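Local atomic coordinates of LpxE (Aquifex aeolicus, PDB entry 6EBU), a protein that probably removes the 1-phosphate group of lipid A, as a membrane-bound phosphatase of the PAP2 superfamily. Residues Val73-Leu78 against Ser104-Asp109; Val8-Ala13 against Pro151-Val156; Asn95-Leu100 against Ile144-His149. The protein carries 1 engineered substitution. One frame throughout, in Å; residues are numbered along the deposited sequence.

Contact 1 (Val73-Leu78 against Ser104-Asp109); sequences VLVISL and SFPSGD. With BOG (octyl beta-D-glucopyranoside), chain F; SO4 (sulfate ion), chain B.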
loop_
_atom_site.group_PDB
_atom_site.type_symbol
_atom_site.label_atom_id
_atom_site.label_comp_id
_atom_site.label_asym_id
_atom_site.label_seq_id
_atom_site.Cartn_x
_atom_site.Cartn_y
_atom_site.Cartn_z
ATOM N N VAL A 73 10.495 -8.020 2.146
ATOM C CA VAL A 73 11.133 -9.114 1.420
ATOM C C VAL A 73 10.153 -9.731 0.430
ATOM O O VAL A 73 10.475 -9.946 -0.745
ATOM C CB VAL A 73 11.679 -10.161 2.406
ATOM C CG1 VAL A 73 11.982 -11.464 1.689
ATOM C CG2 VAL A 73 12.922 -9.631 3.107
ATOM N N LEU A 74 8.932 -10.007 0.890
ATOM C CA LEU A 74 7.934 -10.624 0.025
ATOM C C LEU A 74 7.539 -9.709 -1.129
ATOM O O LEU A 74 7.283 -10.191 -2.237
ATOM C CB LEU A 74 6.708 -11.012 0.852
ATOM C CG LEU A 74 5.556 -11.722 0.142
ATOM C CD1 LEU A 74 6.073 -12.847 -0.738
ATOM C CD2 LEU A 74 4.556 -12.249 1.161
ATOM N N VAL A 75 7.502 -8.395 -0.900
ATOM C CA VAL A 75 7.054 -7.474 -1.942
ATOM C C VAL A 75 8.124 -7.316 -3.019
ATOM O O VAL A 75 7.827 -7.352 -4.220
ATOM C CB VAL A 75 6.657 -6.119 -1.327
ATOM C CG1 VAL A 75 6.672 -5.024 -2.383
ATOM C CG2 VAL A 75 5.282 -6.219 -0.685
ATOM N N ILE A 76 9.384 -7.135 -2.613
ATOM C CA ILE A 76 10.443 -6.969 -3.605
ATOM C C ILE A 76 10.678 -8.268 -4.366
ATOM O O ILE A 76 11.068 -8.245 -5.539
ATOM C CB ILE A 76 11.740 -6.456 -2.948
ATOM C CG1 ILE A 76 12.262 -7.458 -1.915
ATOM C CG2 ILE A 76 11.516 -5.090 -2.310
ATOM C CD1 ILE A 76 13.483 -6.978 -1.154
ATOM N N SER A 77 10.432 -9.416 -3.728
ATOM C CA SER A 77 10.575 -10.697 -4.416
ATOM C C SER A 77 9.553 -10.828 -5.537
ATOM O O SER A 77 9.899 -11.173 -6.673
ATOM C CB SER A 77 10.427 -11.848 -3.419
ATOM O OG SER A 77 11.488 -11.855 -2.479
ATOM N N LEU A 78 8.283 -10.559 -5.232
ATOM C CA LEU A 78 7.252 -10.620 -6.260
ATOM C C LEU A 78 7.459 -9.540 -7.314
ATOM O O LEU A 78 7.188 -9.763 -8.499
ATOM C CB LEU A 78 5.870 -10.498 -5.621
ATOM C CG LEU A 78 5.537 -11.565 -4.579
ATOM C CD1 LEU A 78 4.407 -11.098 -3.680
ATOM C CD2 LEU A 78 5.182 -12.882 -5.252
ATOM N N SER A 104 5.005 -3.355 -11.073
ATOM C CA SER A 104 3.666 -2.985 -10.628
ATOM C C SER A 104 3.124 -3.942 -9.572
ATOM O O SER A 104 2.414 -3.517 -8.654
ATOM C CB SER A 104 2.721 -2.929 -11.830
ATOM O OG SER A 104 1.454 -2.408 -11.468
ATOM N N PHE A 105 3.445 -5.232 -9.683
ATOM C CA PHE A 105 2.861 -6.242 -8.811
ATOM C C PHE A 105 3.865 -6.662 -7.751
ATOM O O PHE A 105 4.967 -7.110 -8.103
ATOM C CB PHE A 105 2.421 -7.453 -9.627
ATOM C CG PHE A 105 1.737 -8.518 -8.820
ATOM C CD1 PHE A 105 0.377 -8.447 -8.567
ATOM C CD2 PHE A 105 2.452 -9.597 -8.323
ATOM C CE1 PHE A 105 -0.257 -9.430 -7.829
ATOM C CE2 PHE A 105 1.823 -10.583 -7.584
ATOM C CZ PHE A 105 0.468 -10.498 -7.337
ATOM N N PRO A 106 3.548 -6.533 -6.453
ATOM C CA PRO A 106 2.357 -5.859 -5.931
ATOM C C PRO A 106 2.674 -4.439 -5.464
ATOM O O PRO A 106 3.758 -3.938 -5.764
ATOM C CB PRO A 106 1.957 -6.748 -4.761
ATOM C CG PRO A 106 3.278 -7.226 -4.225
ATOM C CD PRO A 106 4.254 -7.270 -5.390
ATOM N N SER A 107 1.756 -3.805 -4.737
ATOM C CA SER A 107 1.952 -2.441 -4.258
ATOM C C SER A 107 2.677 -2.453 -2.917
ATOM O O SER A 107 2.133 -2.929 -1.915
ATOM C CB SER A 107 0.617 -1.711 -4.126
ATOM O OG SER A 107 0.796 -0.464 -3.474
ATOM N N GLY A 108 3.892 -1.902 -2.896
ATOM C CA GLY A 108 4.659 -1.863 -1.661
ATOM C C GLY A 108 4.124 -0.857 -0.659
ATOM O O GLY A 108 4.148 -1.103 0.549
ATOM N N ASP A 109 3.643 0.293 -1.142
ATOM C CA ASP A 109 3.049 1.279 -0.244
ATOM C C ASP A 109 1.804 0.726 0.434
ATOM O O ASP A 109 1.587 0.949 1.631
ATOM C CB ASP A 109 2.700 2.553 -1.009
ATOM C CG ASP A 109 3.917 3.363 -1.372
ATOM O OD1 ASP A 109 5.043 2.940 -1.027
ATOM O OD2 ASP A 109 3.742 4.424 -2.004
HETATM O O1 BOG F . 8.195 3.697 -4.104
HETATM C "C1'" BOG F . 7.441 4.155 -2.984
HETATM C "C2'" BOG F . 7.501 5.697 -2.924
HETATM C "C3'" BOG F . 6.206 6.248 -2.249
HETATM C "C4'" BOG F . 5.583 7.367 -3.128
HETATM C "C5'" BOG F . 5.638 6.959 -4.618
HETATM C "C6'" BOG F . 5.373 8.192 -5.505
HETATM C "C7'" BOG F . 6.638 9.038 -5.622
HETATM C "C8'" BOG F . 7.704 8.261 -6.398
HETATM S S SO4 B . 5.123 0.856 -4.909
HETATM O O1 SO4 B . 3.833 1.443 -4.551
HETATM O O2 SO4 B . 5.714 1.607 -6.011
HETATM O O3 SO4 B . 4.915 -0.530 -5.316
HETATM O O4 SO4 B . 6.018 0.899 -3.755
#
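Leu78 packs against Pro106 where helix 61-82 passes the loop and helix start Pro106-Asp109, the second signature motif of the PAP2 phosphatases (PSGH, with Asp109 at its histidine position). The case illustrates how a loop that probably binds phosphate can rest on a helix through carbon contacts while a backbone N-H points to the anion. The side chain of Leu78 starts toward the loop, and its CB lies 3.6 Å from Pro106 CD. The same CB meets the Phe105 ring obliquely, 4.4 Å from CD2. CG is anti to the carbonyl carbon (chi1 -59°), and a second torsion near trans (chi2 160°) sets CD1 4.1 Å from Pro106 CG. The two side chains cross at about a right angle. Farther along, Leu78 also touches Ile160 of helix 151-170, and the rings of Phe105 and Phe82 meet edge-to-face (T-shaped).

One helical turn earlier, Val75 divides its two methyls between the proline and the glycine: CG2 approaches Pro106 CG at 4.2 Å, and CG1 lies 3.8 Å from Gly108 CA. The peptide before Pro106 is cis, and the pyrrolidine ring faces the helix with CG and CD. No hydrogen bond joins the two segments. Ser107 occupies the N-cap of helix 108-121, its OG hydrogen-bonded to Thr110 OG1. Gly108 donates its N-H to a sulfate ion, and its lack of a side chain lets sulfate O4 come close, where a CB would be crowded. The ion, probably from the crystallisation liquor, probably marks the place of the substrate phosphate; Lys79, Arg86, Arg143 and His149 also bond it. The bond from Gly108 N to sulfate O3 is nearly straight, 3.0 Å long with 172° at the hydrogen.

Contact 2 (Val8-Ala13 against Pro151-Val156); sequences VIEDFA and PLDVFV. With BOG (octyl beta-D-glucopyranoside), chain D.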
loop_
_atom_site.group_PDB
_atom_site.type_symbol
_atom_site.label_atom_id
_atom_site.label_comp_id
_atom_site.label_asym_id
_atom_site.label_seq_id
_atom_site.Cartn_x
_atom_site.Cartn_y
_atom_site.Cartn_z
ATOM N N VAL A 8 1.452 -11.335 -18.629
ATOM C CA VAL A 8 0.960 -10.100 -18.032
ATOM C C VAL A 8 -0.281 -10.461 -17.224
ATOM O O VAL A 8 -1.375 -10.622 -17.777
ATOM C CB VAL A 8 0.655 -9.030 -19.088
ATOM C CG1 VAL A 8 0.045 -7.797 -18.437
ATOM C CG2 VAL A 8 1.920 -8.659 -19.846
ATOM N N ILE A 9 -0.117 -10.590 -15.903
ATOM C CA ILE A 9 -1.234 -10.966 -15.038
ATOM C C ILE A 9 -2.209 -9.826 -14.786
ATOM O O ILE A 9 -3.267 -10.055 -14.187
ATOM C CB ILE A 9 -0.725 -11.498 -13.684
ATOM C CG1 ILE A 9 0.143 -10.448 -12.987
ATOM C CG2 ILE A 9 0.052 -12.797 -13.871
ATOM C CD1 ILE A 9 0.610 -10.859 -11.609
ATOM N N GLU A 10 -1.891 -8.609 -15.224
ATOM C CA GLU A 10 -2.743 -7.451 -14.986
ATOM C C GLU A 10 -3.824 -7.271 -16.044
ATOM O O GLU A 10 -4.691 -6.406 -15.878
ATOM C CB GLU A 10 -1.891 -6.175 -14.914
ATOM C CG GLU A 10 -0.575 -6.334 -14.165
ATOM C CD GLU A 10 -0.644 -5.813 -12.739
ATOM O OE1 GLU A 10 0.353 -5.227 -12.266
ATOM O OE2 GLU A 10 -1.698 -5.982 -12.091
ATOM N N ASP A 11 -3.804 -8.061 -17.116
ATOM C CA ASP A 11 -4.702 -7.849 -18.251
ATOM C C ASP A 11 -5.877 -8.821 -18.162
ATOM O O ASP A 11 -5.968 -9.813 -18.883
ATOM C CB ASP A 11 -3.926 -8.002 -19.561
ATOM C CG ASP A 11 -4.744 -7.631 -20.796
ATOM O OD1 ASP A 11 -5.976 -7.447 -20.703
ATOM O OD2 ASP A 11 -4.139 -7.525 -21.883
ATOM N N PHE A 12 -6.783 -8.521 -17.233
ATOM C CA PHE A 12 -8.095 -9.153 -17.214
ATOM C C PHE A 12 -9.146 -8.078 -16.971
ATOM O O PHE A 12 -8.847 -6.989 -16.471
ATOM C CB PHE A 12 -8.199 -10.295 -16.182
ATOM C CG PHE A 12 -7.881 -9.894 -14.771
ATOM C CD1 PHE A 12 -6.566 -9.790 -14.345
ATOM C CD2 PHE A 12 -8.895 -9.669 -13.856
ATOM C CE1 PHE A 12 -6.271 -9.442 -13.042
ATOM C CE2 PHE A 12 -8.606 -9.320 -12.551
ATOM C CZ PHE A 12 -7.294 -9.209 -12.142
ATOM N N ALA A 13 -10.386 -8.392 -17.357
ATOM C CA ALA A 13 -11.415 -7.364 -17.481
ATOM C C ALA A 13 -11.680 -6.673 -16.148
ATOM O O ALA A 13 -11.783 -5.442 -16.084
ATOM C CB ALA A 13 -12.701 -7.975 -18.040
ATOM N N PRO A 151 -5.765 -2.364 -9.478
ATOM C CA PRO A 151 -6.453 -2.923 -8.302
ATOM C C PRO A 151 -5.902 -4.262 -7.842
ATOM O O PRO A 151 -5.959 -4.564 -6.643
ATOM C CB PRO A 151 -7.904 -3.044 -8.784
ATOM C CG PRO A 151 -8.041 -1.942 -9.777
ATOM C CD PRO A 151 -6.715 -1.853 -10.482
ATOM N N LEU A 152 -5.378 -5.080 -8.757
ATOM C CA LEU A 152 -4.760 -6.338 -8.351
ATOM C C LEU A 152 -3.548 -6.095 -7.459
ATOM O O LEU A 152 -3.328 -6.823 -6.483
ATOM C CB LEU A 152 -4.359 -7.147 -9.585
ATOM C CG LEU A 152 -3.472 -8.370 -9.337
ATOM C CD1 LEU A 152 -4.215 -9.414 -8.515
ATOM C CD2 LEU A 152 -2.976 -8.962 -10.648
ATOM N N ASP A 153 -2.756 -5.066 -7.773
ATOM C CA ASP A 153 -1.551 -4.784 -6.997
ATOM C C ASP A 153 -1.891 -4.337 -5.582
ATOM O O ASP A 153 -1.219 -4.736 -4.622
ATOM C CB ASP A 153 -0.712 -3.716 -7.695
ATOM C CG ASP A 153 -0.529 -3.986 -9.170
ATOM O OD1 ASP A 153 -0.447 -5.172 -9.554
ATOM O OD2 ASP A 153 -0.461 -3.009 -9.947
ATOM N N VAL A 154 -2.921 -3.503 -5.429
ATOM C CA VAL A 154 -3.236 -2.993 -4.099
ATOM C C VAL A 154 -4.010 -4.025 -3.287
ATOM O O VAL A 154 -3.914 -4.046 -2.056
ATOM C CB VAL A 154 -3.992 -1.656 -4.195
ATOM C CG1 VAL A 154 -3.286 -0.718 -5.165
ATOM C CG2 VAL A 154 -5.435 -1.873 -4.607
ATOM N N PHE A 155 -4.771 -4.903 -3.946
ATOM C CA PHE A 155 -5.471 -5.951 -3.212
ATOM C C PHE A 155 -4.489 -6.974 -2.658
ATOM O O PHE A 155 -4.570 -7.357 -1.485
ATOM C CB PHE A 155 -6.505 -6.629 -4.111
ATOM C CG PHE A 155 -7.250 -7.745 -3.436
ATOM C CD1 PHE A 155 -8.258 -7.470 -2.523
ATOM C CD2 PHE A 155 -6.939 -9.068 -3.706
ATOM C CE1 PHE A 155 -8.944 -8.496 -1.896
ATOM C CE2 PHE A 155 -7.620 -10.098 -3.082
ATOM C CZ PHE A 155 -8.625 -9.811 -2.176
ATOM N N VAL A 156 -3.550 -7.428 -3.488
ATOM C CA VAL A 156 -2.545 -8.377 -3.022
ATOM C C VAL A 156 -1.593 -7.701 -2.044
ATOM O O VAL A 156 -1.190 -8.298 -1.038
ATOM C CB VAL A 156 -1.801 -8.994 -4.221
ATOM C CG1 VAL A 156 -0.620 -9.827 -3.748
ATOM C CG2 VAL A 156 -2.756 -9.841 -5.051
HETATM O O1 BOG D . -8.266 -6.709 1.023
HETATM C "C1'" BOG D . -8.612 -5.338 1.214
HETATM C "C2'" BOG D . -8.037 -4.495 0.053
HETATM C "C3'" BOG D . -8.222 -2.973 0.353
HETATM C "C4'" BOG D . -7.526 -2.148 -0.763
HETATM C "C5'" BOG D . -8.170 -0.749 -0.856
HETATM C "C6'" BOG D . -8.052 -0.221 -2.300
HETATM C "C7'" BOG D . -9.433 0.190 -2.804
HETATM C "C8'" BOG D . -9.289 1.022 -4.079
#
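A type I turn from Val8 to Asp11 carries Ile9 and Glu10 up to the first turn of helix 151-170, where the CA atoms of Glu10 and Leu152 come within 7.0 Å. That helix start holds Asp153, the aspartate of the third PAP2 signature motif, so the N-terminal loop here packs beside the probable active site.

One methyl, Leu152 CD2, meets most of the loop: Glu10 OE2 at 3.5 Å, Ile9 O at 3.7 Å, and the apolar Ile9 CD1 at 4.2 Å. Phe12 presents its ring edge, CE1 being 4.1 Å from the same methyl. The polar end is more unusual. Glu10 is bent at chi2 (-100°), and its carboxylate meets that of Asp153 with the planes 69° apart. Ser104 OG is their shared partner, bonded to Asp153 OD2 and Glu10 OE1, while Asp153 OD2 also accepts a hydrogen bond from Phe150 N. No hydrogen bond joins the two acids themselves, which form a close pair of like groups. Between the carboxylates the nearest atoms are Glu10 OE1 and Asp153 OD1, 2.8 Å apart.

Contact 3 (Asn95-Leu100 against Ile144-His149); sequences NLLFPL and IYAGVH. With BOG (octyl beta-D-glucopyranoside), chain F; SO4 (sulfate ion), chain B.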
loop_
_atom_site.group_PDB
_atom_site.type_symbol
_atom_site.label_atom_id
_atom_site.label_comp_id
_atom_site.label_asym_id
_atom_site.label_seq_id
_atom_site.Cartn_x
_atom_site.Cartn_y
_atom_site.Cartn_z
ATOM N N ASN A 95 -4.186 8.764 -16.310
ATOM C CA ASN A 95 -3.974 9.965 -15.511
ATOM C C ASN A 95 -2.919 9.660 -14.453
ATOM O O ASN A 95 -3.176 8.913 -13.502
ATOM C CB ASN A 95 -5.287 10.423 -14.887
ATOM C CG ASN A 95 -6.325 10.791 -15.931
ATOM O OD1 ASN A 95 -6.200 11.807 -16.611
ATOM N ND2 ASN A 95 -7.358 9.967 -16.059
ATOM N N LEU A 96 -1.732 10.232 -14.624
ATOM C CA LEU A 96 -0.564 9.916 -13.814
ATOM C C LEU A 96 -0.245 11.070 -12.876
ATOM O O LEU A 96 -0.146 12.221 -13.314
ATOM C CB LEU A 96 0.649 9.633 -14.702
ATOM C CG LEU A 96 1.096 8.186 -14.892
ATOM C CD1 LEU A 96 2.485 8.156 -15.512
ATOM C CD2 LEU A 96 1.083 7.446 -13.571
ATOM N N LEU A 97 -0.068 10.757 -11.595
ATOM C CA LEU A 97 0.428 11.729 -10.629
ATOM C C LEU A 97 1.911 11.566 -10.330
ATOM O O LEU A 97 2.565 12.543 -9.953
ATOM C CB LEU A 97 -0.365 11.637 -9.322
ATOM C CG LEU A 97 -1.779 12.219 -9.351
ATOM C CD1 LEU A 97 -2.534 11.853 -8.088
ATOM C CD2 LEU A 97 -1.734 13.728 -9.529
ATOM N N PHE A 98 2.456 10.359 -10.490
ATOM C CA PHE A 98 3.866 10.091 -10.261
ATOM C C PHE A 98 4.441 9.330 -11.447
ATOM O O PHE A 98 3.780 8.439 -11.993
ATOM C CB PHE A 98 4.084 9.278 -8.973
ATOM C CG PHE A 98 3.271 9.755 -7.802
ATOM C CD1 PHE A 98 3.433 11.037 -7.300
ATOM C CD2 PHE A 98 2.347 8.917 -7.196
ATOM C CE1 PHE A 98 2.685 11.475 -6.220
ATOM C CE2 PHE A 98 1.597 9.351 -6.116
ATOM C CZ PHE A 98 1.767 10.630 -5.628
ATOM N N PRO A 99 5.667 9.655 -11.871
ATOM C CA PRO A 99 6.276 8.991 -13.048
ATOM C C PRO A 99 6.840 7.613 -12.719
ATOM O O PRO A 99 8.053 7.392 -12.634
ATOM C CB PRO A 99 7.366 9.990 -13.467
ATOM C CG PRO A 99 7.180 11.218 -12.600
ATOM C CD PRO A 99 6.514 10.740 -11.361
ATOM N N LEU A 100 5.946 6.648 -12.530
ATOM C CA LEU A 100 6.319 5.265 -12.266
ATOM C C LEU A 100 5.817 4.388 -13.405
ATOM O O LEU A 100 4.722 4.613 -13.933
ATOM C CB LEU A 100 5.746 4.787 -10.931
ATOM C CG LEU A 100 6.168 5.601 -9.706
ATOM C CD1 LEU A 100 5.543 5.033 -8.443
ATOM C CD2 LEU A 100 7.684 5.644 -9.593
ATOM N N ILE A 144 -3.964 3.701 -6.985
ATOM C CA ILE A 144 -4.759 3.569 -8.202
ATOM C C ILE A 144 -5.116 4.941 -8.754
ATOM O O ILE A 144 -5.037 5.177 -9.965
ATOM C CB ILE A 144 -6.015 2.722 -7.930
ATOM C CG1 ILE A 144 -5.641 1.438 -7.188
ATOM C CG2 ILE A 144 -6.733 2.393 -9.234
ATOM C CD1 ILE A 144 -6.830 0.613 -6.779
ATOM N N TYR A 145 -5.510 5.870 -7.877
ATOM C CA TYR A 145 -5.844 7.216 -8.329
ATOM C C TYR A 145 -4.650 7.897 -8.983
ATOM O O TYR A 145 -4.820 8.661 -9.943
ATOM C CB TYR A 145 -6.360 8.057 -7.158
ATOM C CG TYR A 145 -6.825 9.434 -7.574
ATOM C CD1 TYR A 145 -8.137 9.653 -7.973
ATOM C CD2 TYR A 145 -5.947 10.510 -7.584
ATOM C CE1 TYR A 145 -8.564 10.910 -8.364
ATOM C CE2 TYR A 145 -6.363 11.766 -7.972
ATOM C CZ TYR A 145 -7.673 11.962 -8.363
ATOM O OH TYR A 145 -8.090 13.213 -8.757
ATOM N N ALA A 146 -3.441 7.639 -8.485
ATOM C CA ALA A 146 -2.243 8.210 -9.083
ATOM C C ALA A 146 -1.895 7.580 -10.426
ATOM O O ALA A 146 -1.020 8.101 -11.124
ATOM C CB ALA A 146 -1.060 8.066 -8.124
ATOM N N GLY A 147 -2.551 6.483 -10.798
ATOM C CA GLY A 147 -2.266 5.826 -12.057
ATOM C C GLY A 147 -1.017 4.974 -12.069
ATOM O O GLY A 147 -0.541 4.613 -13.149
ATOM N N VAL A 148 -0.473 4.629 -10.899
ATOM C CA VAL A 148 0.767 3.861 -10.833
ATOM C C VAL A 148 0.544 2.405 -10.452
ATOM O O VAL A 148 1.506 1.622 -10.470
ATOM C CB VAL A 148 1.770 4.506 -9.852
ATOM C CG1 VAL A 148 2.069 5.939 -10.270
ATOM C CG2 VAL A 148 1.237 4.455 -8.425
ATOM N N HIS A 149 -0.681 2.013 -10.112
ATOM C CA HIS A 149 -0.960 0.636 -9.738
ATOM C C HIS A 149 -2.328 0.231 -10.264
ATOM O O HIS A 149 -3.194 1.071 -10.527
ATOM C CB HIS A 149 -0.904 0.432 -8.215
ATOM C CG HIS A 149 0.482 0.248 -7.678
ATOM N ND1 HIS A 149 1.266 -0.842 -7.993
ATOM C CD2 HIS A 149 1.221 1.012 -6.838
ATOM C CE1 HIS A 149 2.429 -0.739 -7.375
ATOM N NE2 HIS A 149 2.429 0.377 -6.669
HETATM O O1 BOG F . 8.195 3.697 -4.104
HETATM C "C1'" BOG F . 7.441 4.155 -2.984
HETATM C "C2'" BOG F . 7.501 5.697 -2.924
HETATM C "C3'" BOG F . 6.206 6.248 -2.249
HETATM C "C4'" BOG F . 5.583 7.367 -3.128
HETATM C "C5'" BOG F . 5.638 6.959 -4.618
HETATM C "C6'" BOG F . 5.373 8.192 -5.505
HETATM C "C7'" BOG F . 6.638 9.038 -5.622
HETATM C "C8'" BOG F . 7.704 8.261 -6.398
HETATM S S SO4 B . 5.123 0.856 -4.909
HETATM O O1 SO4 B . 3.833 1.443 -4.551
HETATM O O2 SO4 B . 5.714 1.607 -6.011
HETATM O O3 SO4 B . 4.915 -0.530 -5.316
HETATM O O4 SO4 B . 6.018 0.899 -3.755
HETATM O O HOH W 1 1.836 3.764 -14.262
#
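Beside the sulfate site of the probable active centre, Leu96, Leu97, Phe98 and Leu100 pack against Ala146 and Val148. A single direct hydrogen bond joins the two backbones: Leu97 N donates to Ala146 O over 2.9 Å, at 163°, from slightly out of the carbonyl plane. Next to this bond Leu97 CB packs on Ala146 CB, and Leu97 CD1 reaches the edge of the Tyr145 ring, 3.7 Å from CD2; the hydroxyl of that ring is bonded to Asp31.

Helix 126-145 closes here in a Schellman motif, with Gly147 at positive phi (78°), and the chain passes straight on to His149 of the third PAP2 signature motif. Having no side chain, Gly147 lets the Asn95 carbonyl come close, its O being 3.5 Å from Gly147 CA. Val148 CG1 packs on the loop, 3.5 Å from Phe98 O and 3.8 Å from Leu96 CD2, and touches Leu100 CB and the edge of the Phe98 ring. One face of that ring is covered by Leu97 CB over its centre; over the opposite face, toward the rim, lies C6' of the octyl chain of a bound octyl glucoside. A water donates to both Leu100 O and Gly147 O, bridging the segments. Past Val148, the imidazole of His149 has the sulfate at its edge, and NE2 donates to sulfate O1 over 2.8 Å.

In the fold
All three contacts are partly buried, but contact 1 lies closest to the middle of the chain, while contacts 2 and 3 sit farther out. Each brings a loop or turn against a helix or helix end. Contacts 1 and 3 line one anion site and reach the same octyl glucoside, with contact 2 beside them through Asp153. Contacts 1 and 2 meet directly, the backbone of Ser107 being bonded to that of Asp153; contacts 2 and 3 adjoin through Ile144 and Val154. Their chemistry differs: contact 1 is apolar across its interface, contact 2 sets apolar packing on a leucine methyl beside a close pair of carboxylates, and contact 3 adds a backbone hydrogen bond and a bridging water.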